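Local structure of pyridine nucleotide-disulphide oxidoreductase dimerisation region (Escherichia coli BL21, 6KYY) at residues B[399-402]-B[408-411]; B[414-419]-B[424-429]. The protein is an FAD-containing flavoprotein of the disulfide reductase family, induced by hypochlorous acid, that probably helps the bacterium resist reactive chlorine stress. All blocks are in the same frame, centred on the assembly; numbering follows the deposited sequence.

Contact 1. Residues B[399-402]-B[408-411]; sequences ASLL and EMIN
Strand 399-402 and the helical residues 408-411 approach most closely at Leu-401 and Ile-410, whose CA atoms stand 6.9 Å apart. No hydrogen bond joins the two backbones, and side chains fill the gap. Leu-401 points from the strand toward the helix, and with CG anti to its carbonyl carbon (chi1 -60°) and the chain extended to CD1 (chi2 -169°), it reaches both Met-409 and Ile-410. That methyl lies 3.5 Å from CG of Met-409 and 3.7 Å from CD1 of Ile-410. Ile-410 leaves the helix without facing the strand, but its CG1 branch, anti to the backbone N, carries CD1 across. Branched leucine and isoleucine and an unbranched methionine suit this buried, wholly apolar seam. On the helix, O of Glu-408 accepts from both N and ND2 of Asn-411 on one face of its carbonyl plane; the ND2 bond, 3.0 Å, is bent to 137° at the hydrogen. Glu-408 and Asn-411 also bond to Ser-437, Met-436 and Thr-432 of the second subunit, close in sequence to its His-433, the probable proton acceptor. A helix laid on an antiparallel sheet, with Glu-408 and Asn-411 reaching the partner subunit, belongs to the dimerisation domain of this disulfide reductase family.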
# COMPACT_ATOMS: atom_id res chain seq x y z
N ALA B 399 -14.25 -3.24 -9.32
CA ALA B 399 -13.51 -2.01 -9.11
C ALA B 399 -12.34 -1.95 -10.08
O ALA B 399 -11.83 -2.98 -10.52
CB ALA B 399 -13.00 -1.90 -7.67
N SER B 400 -11.94 -0.73 -10.43
CA SER B 400 -10.78 -0.47 -11.28
C SER B 400 -9.94 0.58 -10.57
O SER B 400 -10.28 1.77 -10.58
CB SER B 400 -11.20 -0.01 -12.67
OG SER B 400 -11.78 -1.06 -13.41
N LEU B 401 -8.85 0.15 -9.94
CA LEU B 401 -8.00 1.04 -9.15
C LEU B 401 -6.71 1.28 -9.93
O LEU B 401 -5.78 0.47 -9.87
CB LEU B 401 -7.74 0.43 -7.78
CG LEU B 401 -9.01 0.20 -6.96
CD1 LEU B 401 -8.69 -0.16 -5.52
CD2 LEU B 401 -9.92 1.42 -7.01
N LEU B 402 -6.68 2.38 -10.68
CA LEU B 402 -5.51 2.80 -11.44
C LEU B 402 -4.86 3.95 -10.67
O LEU B 402 -5.14 5.12 -10.92
CB LEU B 402 -5.90 3.21 -12.85
CG LEU B 402 -4.78 3.55 -13.83
CD1 LEU B 402 -3.72 2.46 -13.84
CD2 LEU B 402 -5.33 3.78 -15.23
N GLU B 408 -2.15 -2.64 -3.12
CA GLU B 408 -2.44 -2.87 -1.71
C GLU B 408 -3.90 -2.65 -1.37
O GLU B 408 -4.55 -3.54 -0.80
CB GLU B 408 -1.56 -1.96 -0.84
CG GLU B 408 -0.08 -1.98 -1.19
CD GLU B 408 0.65 -3.17 -0.60
OE1 GLU B 408 -0.01 -4.05 -0.02
OE2 GLU B 408 1.89 -3.22 -0.73
N MET B 409 -4.45 -1.49 -1.72
CA MET B 409 -5.83 -1.17 -1.35
C MET B 409 -6.85 -1.99 -2.13
O MET B 409 -8.01 -2.05 -1.72
CB MET B 409 -6.09 0.32 -1.56
CG MET B 409 -6.34 0.71 -3.01
SD MET B 409 -6.33 2.49 -3.25
CE MET B 409 -4.62 2.72 -3.71
N ILE B 410 -6.45 -2.62 -3.24
CA ILE B 410 -7.37 -3.50 -3.95
C ILE B 410 -7.74 -4.69 -3.08
O ILE B 410 -8.83 -5.26 -3.22
CB ILE B 410 -6.75 -3.95 -5.29
CG1 ILE B 410 -7.81 -4.64 -6.17
CG2 ILE B 410 -5.56 -4.87 -5.07
CD1 ILE B 410 -8.88 -3.71 -6.68
N ASN B 411 -6.87 -5.08 -2.15
CA ASN B 411 -7.20 -6.13 -1.20
C ASN B 411 -8.26 -5.67 -0.20
O ASN B 411 -8.95 -6.52 0.38
CB ASN B 411 -5.94 -6.59 -0.46
CG ASN B 411 -4.85 -7.06 -1.41
OD1 ASN B 411 -5.00 -8.08 -2.09
ND2 ASN B 411 -3.75 -6.33 -1.45

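Contact 2. Residues B[414-419]-B[424-429]; sequences KMVMDA and SILRDQ
Val-416 meets Ile-425 and Leu-426 on one side of the short helix 424-428, while the flat guanidinium of Arg-427 lies on the far side of that helix. One face of this group carries CB of Ser-424, 3.7 Å above the plane and offset toward the rim; CG of Asp-428 sits at its edge, in plane. The salt bridge is two-pronged: NH2 of Arg-427 gives a nearly straight bond of 2.9 Å to OD2 of Asp-428, on the syn side but 27° out of the carboxylate plane, and NE adds a weak one to OD1. Such a charged pair suits a partly exposed helix flank.

Across the contact everything is apolar. Val-416, branched at CB, offers two methyls: CG1 touches CG2 of Ile-425 at 3.7 Å, the two side chains sliding past each other in opposite directions, and CG2 meets CD1 of Leu-426 tip to tip at 4.0 Å. In Ile-425 the CG2 methyl, anti to the backbone N, does the touching, while the longer CG1 branch leads away from Val-416. Along the first helix, NZ of Lys-414 bridges one turn to the syn lone pair of OD1 of Asp-418, at 2.7 Å; Asn-334 bonds to both residues.

Met-396 of strand 396-402 packs against both Val-416 and Leu-426, so the sheet backs the pair of helices, while Met-415 of the second subunit touches Val-416 and Gln-429.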
# COMPACT_ATOMS: atom_id res chain seq x y z
N LYS B 414 -11.56 -6.18 -2.24
CA LYS B 414 -11.87 -7.60 -2.31
C LYS B 414 -12.38 -8.13 -0.98
O LYS B 414 -13.15 -9.09 -0.95
CB LYS B 414 -10.63 -8.38 -2.75
CG LYS B 414 -10.88 -9.85 -3.04
CD LYS B 414 -10.00 -10.74 -2.17
CE LYS B 414 -9.86 -12.11 -2.79
NZ LYS B 414 -11.17 -12.64 -3.25
N MET B 415 -11.97 -7.50 0.12
CA MET B 415 -12.38 -7.95 1.45
C MET B 415 -13.90 -7.92 1.60
O MET B 415 -14.54 -8.95 1.84
CB MET B 415 -11.71 -7.09 2.51
CG MET B 415 -10.39 -7.62 3.01
SD MET B 415 -10.60 -8.93 4.23
CE MET B 415 -9.16 -9.93 3.87
N VAL B 416 -14.50 -6.73 1.46
CA VAL B 416 -15.93 -6.59 1.70
C VAL B 416 -16.76 -7.23 0.59
O VAL B 416 -17.93 -7.55 0.81
CB VAL B 416 -16.31 -5.11 1.87
CG1 VAL B 416 -15.35 -4.43 2.84
CG2 VAL B 416 -16.31 -4.39 0.54
N MET B 417 -16.18 -7.44 -0.60
CA MET B 417 -16.91 -8.13 -1.65
C MET B 417 -17.05 -9.61 -1.33
O MET B 417 -18.10 -10.22 -1.59
CB MET B 417 -16.22 -7.93 -3.00
CG MET B 417 -16.48 -6.56 -3.61
SD MET B 417 -16.14 -6.41 -5.38
CE MET B 417 -15.46 -8.02 -5.75
N ASP B 418 -16.00 -10.22 -0.77
CA ASP B 418 -16.09 -11.61 -0.35
C ASP B 418 -17.06 -11.78 0.81
O ASP B 418 -17.82 -12.75 0.85
CB ASP B 418 -14.70 -12.13 0.03
CG ASP B 418 -13.84 -12.42 -1.18
OD1 ASP B 418 -12.61 -12.56 -1.01
OD2 ASP B 418 -14.39 -12.52 -2.30
N ALA B 419 -17.05 -10.84 1.76
CA ALA B 419 -17.92 -10.91 2.92
C ALA B 419 -19.34 -10.42 2.64
O ALA B 419 -20.15 -10.38 3.57
CB ALA B 419 -17.32 -10.09 4.07
N SER B 424 -21.42 0.83 1.55
CA SER B 424 -21.43 1.77 2.66
C SER B 424 -20.29 1.53 3.63
O SER B 424 -19.88 2.46 4.34
CB SER B 424 -22.77 1.71 3.39
OG SER B 424 -22.83 0.57 4.24
N ILE B 425 -19.76 0.30 3.69
CA ILE B 425 -18.67 -0.00 4.62
C ILE B 425 -17.43 0.81 4.27
O ILE B 425 -16.80 1.41 5.15
CB ILE B 425 -18.38 -1.52 4.62
CG1 ILE B 425 -19.28 -2.23 5.63
CG2 ILE B 425 -16.92 -1.79 4.94
CD1 ILE B 425 -18.97 -1.89 7.07
N LEU B 426 -17.07 0.85 2.99
CA LEU B 426 -15.90 1.60 2.57
C LEU B 426 -16.16 3.09 2.46
O LEU B 426 -15.21 3.88 2.50
CB LEU B 426 -15.39 1.06 1.23
CG LEU B 426 -14.99 -0.42 1.24
CD1 LEU B 426 -14.57 -0.89 -0.14
CD2 LEU B 426 -13.88 -0.66 2.25
N ARG B 427 -17.43 3.50 2.35
CA ARG B 427 -17.76 4.92 2.30
C ARG B 427 -17.61 5.59 3.66
O ARG B 427 -17.39 6.81 3.72
CB ARG B 427 -19.19 5.10 1.78
CG ARG B 427 -19.63 6.55 1.61
CD ARG B 427 -21.15 6.68 1.60
NE ARG B 427 -21.75 6.19 2.83
CZ ARG B 427 -22.99 5.71 2.92
NH1 ARG B 427 -23.76 5.67 1.85
NH2 ARG B 427 -23.46 5.28 4.09
N ASP B 428 -17.70 4.83 4.76
CA ASP B 428 -17.71 5.41 6.09
C ASP B 428 -16.58 4.93 6.99
O ASP B 428 -16.54 5.32 8.16
CB ASP B 428 -19.05 5.10 6.78
CG ASP B 428 -20.22 5.81 6.12
OD1 ASP B 428 -20.02 6.93 5.60
OD2 ASP B 428 -21.34 5.26 6.13
N GLN B 429 -15.66 4.12 6.48
CA GLN B 429 -14.60 3.59 7.33
C GLN B 429 -13.58 4.67 7.66
O GLN B 429 -13.29 5.56 6.86
CB GLN B 429 -13.90 2.41 6.64
CG GLN B 429 -12.99 1.61 7.56
CD GLN B 429 -12.65 0.25 7.00
OE1 GLN B 429 -13.52 -0.60 6.85
NE2 GLN B 429 -11.38 0.04 6.68

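Chain order runs from strand 396-402 through a short turn into helix 406-418, then through a second turn into helix 424-428. Contact 1 closes the first turn, bringing the start of the helix back onto the strand it has just left. Contact 2 closes the second, folding the short helix against the end of the long one. The two lie in series, neither nested nor crossed, their centres 12 Å apart, and helix 406-418 is shared by both. Together they tie sheet, long helix and short helix into one compact part of the dimerisation domain, and residues of both contacts also touch the second subunit.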